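R.MvaI (Kocuria varians, PDB 2OA9) is a restriction endonuclease that acts as a monomer, recognises its target DNA sequence asymmetrically, and belongs to the MvaI/BcnI family of the PDDEXK nuclease clan. Local coordinates at residues Leu159-Tyr165 / Phe190-Val195; Arg200-Asp206 / Lys238-Tyr242. Residue numbers count along the deposited sequence, not the author numbering.

Interaction 1 of 2, residues Leu159-Tyr165 / Phe190-Val195; sequences LDKKLKY and FTDLTV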
loop_
_atom_site.group_PDB
_atom_site.type_symbol
_atom_site.label_atom_id
_atom_site.label_comp_id
_atom_site.label_asym_id
_atom_site.label_seq_id
_atom_site.Cartn_x
_atom_site.Cartn_y
_atom_site.Cartn_z
ATOM N N LEU A 159 -5.179 5.731 -6.956
ATOM C CA LEU A 159 -5.126 4.316 -7.306
ATOM C C LEU A 159 -4.790 4.144 -8.795
ATOM O O LEU A 159 -3.894 3.377 -9.136
ATOM C CB LEU A 159 -6.428 3.597 -6.958
ATOM C CG LEU A 159 -6.731 3.401 -5.470
ATOM C CD1 LEU A 159 -8.198 3.066 -5.331
ATOM C CD2 LEU A 159 -5.847 2.330 -4.795
ATOM N N ASP A 160 -5.486 4.893 -9.649
ATOM C CA ASP A 160 -5.223 4.912 -11.092
ATOM C C ASP A 160 -3.766 5.275 -11.415
ATOM O O ASP A 160 -3.176 4.693 -12.324
ATOM C CB ASP A 160 -6.147 5.916 -11.799
ATOM C CG ASP A 160 -7.611 5.481 -11.834
ATOM O OD1 ASP A 160 -7.941 4.294 -11.591
ATOM O OD2 ASP A 160 -8.520 6.290 -12.121
ATOM N N LYS A 161 -3.195 6.231 -10.694
ATOM C CA LYS A 161 -1.855 6.730 -10.990
ATOM C C LYS A 161 -0.741 5.903 -10.367
ATOM O O LYS A 161 0.344 5.824 -10.937
ATOM C CB LYS A 161 -1.692 8.167 -10.487
ATOM C CG LYS A 161 -1.852 9.266 -11.516
ATOM C CD LYS A 161 -1.347 10.597 -10.940
ATOM C CE LYS A 161 -2.244 11.134 -9.834
ATOM N NZ LYS A 161 -2.692 12.535 -10.118
ATOM N N LYS A 162 -1.001 5.292 -9.200
ATOM C CA LYS A 162 0.066 4.815 -8.329
ATOM C C LYS A 162 0.099 3.304 -8.142
ATOM O O LYS A 162 1.141 2.775 -7.807
ATOM C CB LYS A 162 0.035 5.491 -6.943
ATOM C CG LYS A 162 0.140 7.016 -6.976
ATOM C CD LYS A 162 1.273 7.471 -7.852
ATOM C CE LYS A 162 1.569 8.955 -7.680
ATOM N NZ LYS A 162 2.432 9.193 -6.490
ATOM N N LEU A 163 -0.999 2.610 -8.406
ATOM C CA LEU A 163 -1.001 1.157 -8.202
ATOM C C LEU A 163 -0.034 0.508 -9.154
ATOM O O LEU A 163 0.090 0.929 -10.307
ATOM C CB LEU A 163 -2.372 0.548 -8.443
ATOM C CG LEU A 163 -3.427 0.637 -7.347
ATOM C CD1 LEU A 163 -4.699 0.007 -7.870
ATOM C CD2 LEU A 163 -2.956 -0.045 -6.074
ATOM N N LYS A 164 0.645 -0.522 -8.669
ATOM C CA LYS A 164 1.547 -1.313 -9.489
ATOM C C LYS A 164 1.123 -2.756 -9.335
ATOM O O LYS A 164 0.474 -3.128 -8.344
ATOM C CB LYS A 164 2.993 -1.109 -9.052
ATOM C CG LYS A 164 3.487 0.332 -9.246
ATOM C CD LYS A 164 4.922 0.519 -8.827
ATOM C CE LYS A 164 5.568 1.755 -9.467
ATOM N NZ LYS A 164 6.982 1.937 -8.971
ATOM N N TYR A 165 1.485 -3.577 -10.308
ATOM C CA TYR A 165 1.364 -5.021 -10.173
ATOM C C TYR A 165 2.235 -5.567 -9.036
ATOM O O TYR A 165 3.318 -5.079 -8.764
ATOM C CB TYR A 165 1.712 -5.732 -11.501
ATOM C CG TYR A 165 0.792 -5.410 -12.659
ATOM C CD1 TYR A 165 1.204 -4.565 -13.696
ATOM C CD2 TYR A 165 -0.478 -5.931 -12.711
ATOM C CE1 TYR A 165 0.349 -4.264 -14.742
ATOM C CE2 TYR A 165 -1.320 -5.662 -13.735
ATOM C CZ TYR A 165 -0.903 -4.839 -14.751
ATOM O OH TYR A 165 -1.791 -4.567 -15.738
ATOM N N PHE A 190 -1.666 -9.643 -8.379
ATOM C CA PHE A 190 -2.573 -8.563 -8.003
ATOM C C PHE A 190 -2.570 -7.601 -9.175
ATOM O O PHE A 190 -1.499 -7.124 -9.592
ATOM C CB PHE A 190 -2.023 -7.863 -6.748
ATOM C CG PHE A 190 -2.586 -6.477 -6.522
ATOM C CD1 PHE A 190 -3.817 -6.316 -5.917
ATOM C CD2 PHE A 190 -1.904 -5.355 -6.922
ATOM C CE1 PHE A 190 -4.337 -5.046 -5.697
ATOM C CE2 PHE A 190 -2.416 -4.099 -6.696
ATOM C CZ PHE A 190 -3.621 -3.949 -6.062
ATOM N N THR A 191 -3.754 -7.244 -9.663
ATOM C CA THR A 191 -3.889 -6.362 -10.846
ATOM C C THR A 191 -4.716 -5.096 -10.641
ATOM O O THR A 191 -4.714 -4.205 -11.502
ATOM C CB THR A 191 -4.476 -7.129 -12.062
ATOM O OG1 THR A 191 -5.793 -7.611 -11.769
ATOM C CG2 THR A 191 -3.681 -8.365 -12.450
ATOM N N ASP A 192 -5.462 -4.991 -9.557
ATOM C CA ASP A 192 -6.350 -3.838 -9.354
ATOM C C ASP A 192 -6.891 -3.812 -7.955
ATOM O O ASP A 192 -7.002 -4.845 -7.285
ATOM C CB ASP A 192 -7.506 -3.802 -10.349
ATOM C CG ASP A 192 -8.196 -2.434 -10.396
ATOM O OD1 ASP A 192 -7.495 -1.387 -10.289
ATOM O OD2 ASP A 192 -9.447 -2.338 -10.504
ATOM N N LEU A 193 -7.186 -2.600 -7.502
ATOM C CA LEU A 193 -7.941 -2.367 -6.267
ATOM C C LEU A 193 -8.872 -1.199 -6.496
ATOM O O LEU A 193 -8.404 -0.133 -6.884
ATOM C CB LEU A 193 -7.005 -2.042 -5.099
ATOM C CG LEU A 193 -7.632 -1.689 -3.745
ATOM C CD1 LEU A 193 -8.175 -2.918 -3.146
ATOM C CD2 LEU A 193 -6.551 -1.076 -2.833
ATOM N N THR A 194 -10.167 -1.395 -6.239
ATOM C CA THR A 194 -11.154 -0.337 -6.424
ATOM C C THR A 194 -11.217 0.577 -5.209
ATOM O O THR A 194 -10.837 0.202 -4.099
ATOM C CB THR A 194 -12.561 -0.885 -6.631
ATOM O OG1 THR A 194 -12.955 -1.622 -5.479
ATOM C CG2 THR A 194 -12.652 -1.890 -7.812
ATOM N N VAL A 195 -11.727 1.796 -5.412
ATOM C CA VAL A 195 -11.943 2.674 -4.277
ATOM C C VAL A 195 -12.953 2.084 -3.294
ATOM O O VAL A 195 -12.809 2.253 -2.114
ATOM C CB VAL A 195 -12.290 4.135 -4.708
ATOM C CG1 VAL A 195 -13.632 4.197 -5.385
ATOM C CG2 VAL A 195 -12.174 5.068 -3.498
#
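This is a mainly apolar contact in which the C-terminal turn of helix 152-162 and the residues leading into strand 166-176 lie along the end of strand 179-192 and its exit toward helix 195-204. CA atoms are 7.3 Å apart for L159 and L193 but 5.5 Å for Y165 and T191, so the segments draw together toward the sheet. L159 and L163, one turn apart, both direct CA-to-CB toward the partner. L159 CD2 meets L193 CD2 at 4.0 Å; L163 CD1 lies 4.1 Å from L193 CB, while L163 CD2 reaches the edge of the F190 ring (CZ, 4.0 Å). At the sheet end Y165 CA makes a CH...O contact with F190 O (3.6 Å, 146° at H), and Y165 CE2 touches T191 CG2 at 3.8 Å. F190 also pairs through its backbone with I166, placing the contact at the open end of the 166-176/179-192 hairpin, away from its 176-179 turn. The K164 side chain lies about 6 Å from that of E58, which binds Ca2+ in another crystal of this enzyme, so the contact borders the metal-binding region. No hydrogen bond crosses between the segments, which together bury 385 Å², and the enclosed L193 N lacks a polar partner; the two are therefore held mainly by van der Waals packing, probably with a contribution from excluded water, beside the F190-I166 backbone pairing.

Interaction 2 of 2, residues Arg200-Asp206 / Lys238-Tyr242; sequences RGIENGD and KLLEY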
loop_
_atom_site.group_PDB
_atom_site.type_symbol
_atom_site.label_atom_id
_atom_site.label_comp_id
_atom_site.label_asym_id
_atom_site.label_seq_id
_atom_site.Cartn_x
_atom_site.Cartn_y
_atom_site.Cartn_z
ATOM N N ARG A 200 -13.918 -0.301 2.033
ATOM C CA ARG A 200 -14.336 -1.443 2.852
ATOM C C ARG A 200 -13.196 -1.915 3.737
ATOM O O ARG A 200 -13.361 -2.201 4.913
ATOM C CB ARG A 200 -14.839 -2.632 2.017
ATOM C CG ARG A 200 -16.148 -2.411 1.311
ATOM C CD ARG A 200 -16.642 -3.716 0.609
ATOM N NE ARG A 200 -15.735 -4.259 -0.428
ATOM C CZ ARG A 200 -14.767 -5.222 -0.267
ATOM N NH1 ARG A 200 -14.543 -5.801 0.879
ATOM N NH2 ARG A 200 -14.027 -5.636 -1.293
ATOM N N GLY A 201 -12.003 -1.930 3.184
ATOM C CA GLY A 201 -10.844 -2.367 3.934
ATOM C C GLY A 201 -10.488 -1.483 5.102
ATOM O O GLY A 201 -10.096 -1.970 6.134
ATOM N N ILE A 202 -10.683 -0.169 4.927
ATOM C CA ILE A 202 -10.569 0.754 6.058
ATOM C C ILE A 202 -11.619 0.457 7.137
ATOM O O ILE A 202 -11.299 0.307 8.307
ATOM C CB ILE A 202 -10.633 2.231 5.556
ATOM C CG1 ILE A 202 -9.412 2.554 4.697
ATOM C CG2 ILE A 202 -10.693 3.194 6.773
ATOM C CD1 ILE A 202 -9.510 3.846 3.915
ATOM N N GLU A 203 -12.894 0.318 6.745
ATOM C CA GLU A 203 -13.973 -0.004 7.692
ATOM C C GLU A 203 -13.690 -1.292 8.466
ATOM O O GLU A 203 -14.004 -1.413 9.645
ATOM C CB GLU A 203 -15.316 -0.236 6.958
ATOM C CG GLU A 203 -15.839 0.943 6.206
ATOM C CD GLU A 203 -17.259 0.716 5.715
ATOM O OE1 GLU A 203 -17.563 -0.340 5.086
ATOM O OE2 GLU A 203 -18.092 1.624 5.918
ATOM N N ASN A 204 -13.124 -2.270 7.765
ATOM C CA ASN A 204 -12.854 -3.610 8.335
ATOM C C ASN A 204 -11.674 -3.643 9.298
ATOM O O ASN A 204 -11.528 -4.594 10.032
ATOM C CB ASN A 204 -12.589 -4.604 7.216
ATOM C CG ASN A 204 -13.825 -4.836 6.334
ATOM O OD1 ASN A 204 -14.940 -4.489 6.725
ATOM N ND2 ASN A 204 -13.620 -5.382 5.162
ATOM N N GLY A 205 -10.853 -2.589 9.289
ATOM C CA GLY A 205 -9.647 -2.477 10.090
ATOM C C GLY A 205 -8.413 -3.046 9.425
ATOM O O GLY A 205 -7.347 -3.107 10.034
ATOM N N ASP A 206 -8.517 -3.419 8.156
ATOM C CA ASP A 206 -7.432 -4.016 7.391
ATOM C C ASP A 206 -6.549 -3.041 6.643
ATOM O O ASP A 206 -5.414 -3.349 6.313
ATOM C CB ASP A 206 -7.999 -5.042 6.370
ATOM C CG ASP A 206 -8.529 -6.303 7.020
ATOM O OD1 ASP A 206 -8.139 -6.683 8.145
ATOM O OD2 ASP A 206 -9.395 -7.000 6.398
ATOM N N LYS A 238 -2.736 -9.402 3.155
ATOM C CA LYS A 238 -4.078 -8.926 3.277
ATOM C C LYS A 238 -4.614 -8.335 2.000
ATOM O O LYS A 238 -5.812 -8.376 1.729
ATOM C CB LYS A 238 -4.112 -7.919 4.388
ATOM C CG LYS A 238 -5.459 -7.680 4.933
ATOM C CD LYS A 238 -5.392 -7.314 6.414
ATOM C CE LYS A 238 -4.868 -8.420 7.327
ATOM N NZ LYS A 238 -5.924 -9.233 7.969
ATOM N N LEU A 239 -3.747 -7.766 1.185
ATOM C CA LEU A 239 -4.135 -7.230 -0.111
ATOM C C LEU A 239 -4.797 -8.274 -1.036
ATOM O O LEU A 239 -5.712 -7.935 -1.785
ATOM C CB LEU A 239 -2.971 -6.506 -0.801
ATOM C CG LEU A 239 -3.293 -5.830 -2.134
ATOM C CD1 LEU A 239 -4.428 -4.829 -2.016
ATOM C CD2 LEU A 239 -2.010 -5.145 -2.649
ATOM N N LEU A 240 -4.451 -9.562 -0.903
ATOM C CA LEU A 240 -5.096 -10.631 -1.653
ATOM C C LEU A 240 -6.551 -10.843 -1.281
ATOM O O LEU A 240 -7.288 -11.489 -2.011
ATOM C CB LEU A 240 -4.337 -11.957 -1.514
ATOM C CG LEU A 240 -2.852 -11.877 -1.902
ATOM C CD1 LEU A 240 -2.185 -13.192 -1.727
ATOM C CD2 LEU A 240 -2.691 -11.386 -3.379
ATOM N N GLU A 241 -6.987 -10.296 -0.160
ATOM C CA GLU A 241 -8.422 -10.317 0.190
ATOM C C GLU A 241 -9.226 -9.274 -0.569
ATOM O O GLU A 241 -10.399 -9.474 -0.894
ATOM C CB GLU A 241 -8.577 -10.090 1.697
ATOM C CG GLU A 241 -9.986 -9.779 2.241
ATOM C CD GLU A 241 -10.066 -9.550 3.739
ATOM O OE1 GLU A 241 -9.116 -9.861 4.456
ATOM O OE2 GLU A 241 -11.108 -9.056 4.219
ATOM N N TYR A 242 -8.594 -8.142 -0.852
ATOM C CA TYR A 242 -9.275 -6.974 -1.425
ATOM C C TYR A 242 -9.076 -6.734 -2.920
ATOM O O TYR A 242 -9.926 -6.108 -3.555
ATOM C CB TYR A 242 -8.846 -5.698 -0.702
ATOM C CG TYR A 242 -9.334 -5.695 0.711
ATOM C CD1 TYR A 242 -10.600 -5.189 1.035
ATOM C CD2 TYR A 242 -8.587 -6.274 1.757
ATOM C CE1 TYR A 242 -11.083 -5.242 2.301
ATOM C CE2 TYR A 242 -9.057 -6.325 3.065
ATOM C CZ TYR A 242 -10.318 -5.795 3.340
ATOM O OH TYR A 242 -10.809 -5.840 4.573
HETATM O O HOH W 1 -12.872 -7.887 2.560
HETATM O O HOH W 2 -12.885 -8.300 -0.372
#
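Y242 OH is the centre of the polar network: it donates to D206 OD2 at 2.6 Å and accepts from N204 ND2 at 2.9 Å, with a nearly straight N-H...O angle of 168°. Both partners approach the ring edge near its plane, so the hydroxyl is held from the C-terminal end of helix 195-204. The other carboxylate oxygen, D206 OD1, forms a salt bridge with K238 NZ, long at 3.4 Å and weak as a hydrogen bond. D206 OD2 also lies 3.5 Å from E241 OE2; both residues belong to a cadmium site in this crystal, consistent with their closeness. Waters extend the link: one joins R200 NH1 (3.2 Å) to E241 OE2 (2.7 Å), another R200 NH2 (3.0 Å) to E241 O (2.8 Å). Packing centres on G201, whose CA sits 3.3 Å from Y242 CE1; an ideal CB would come within a tight 3.2 Å of that atom. G205, at phi 88°, ends the helix in a Schellman motif (D206 N to G201 O 2.9 Å, G205 N to I202 O 3.1 Å). The axes of helix 200-204 and the weakly bonded helix 238-242 come within 11.5 Å, their N-to-C directions 128° apart, with the Y242 side chain spanning the gap. Around them, I202 packs on strand 119-126, while L239 and Y242 both rest on I234 of strand 225-235.

Both segments of interaction 1 precede those of interaction 2 in the chain, and the contact centres lie 14 Å apart. Strand 179-192 runs almost directly into helix 195-204, so 190-195 delivers the chain to the helix carrying 200-206. Helix 236-242 brings them together in space: F190 CE1 packs on L239 CD1, and L193 CD1 on Y242 O, both at 3.7 Å. Strand 244-248 then follows that helix and pairs antiparallel with 179-192, returning the chain to the mixed sheet. Interaction 1 thus borders that sheet; helix 236-242, touched by both interactions, lies between it and strand 225-235 of the five-stranded antiparallel sheet, with I202 of helix 195-204 on strand 119-126 of the third.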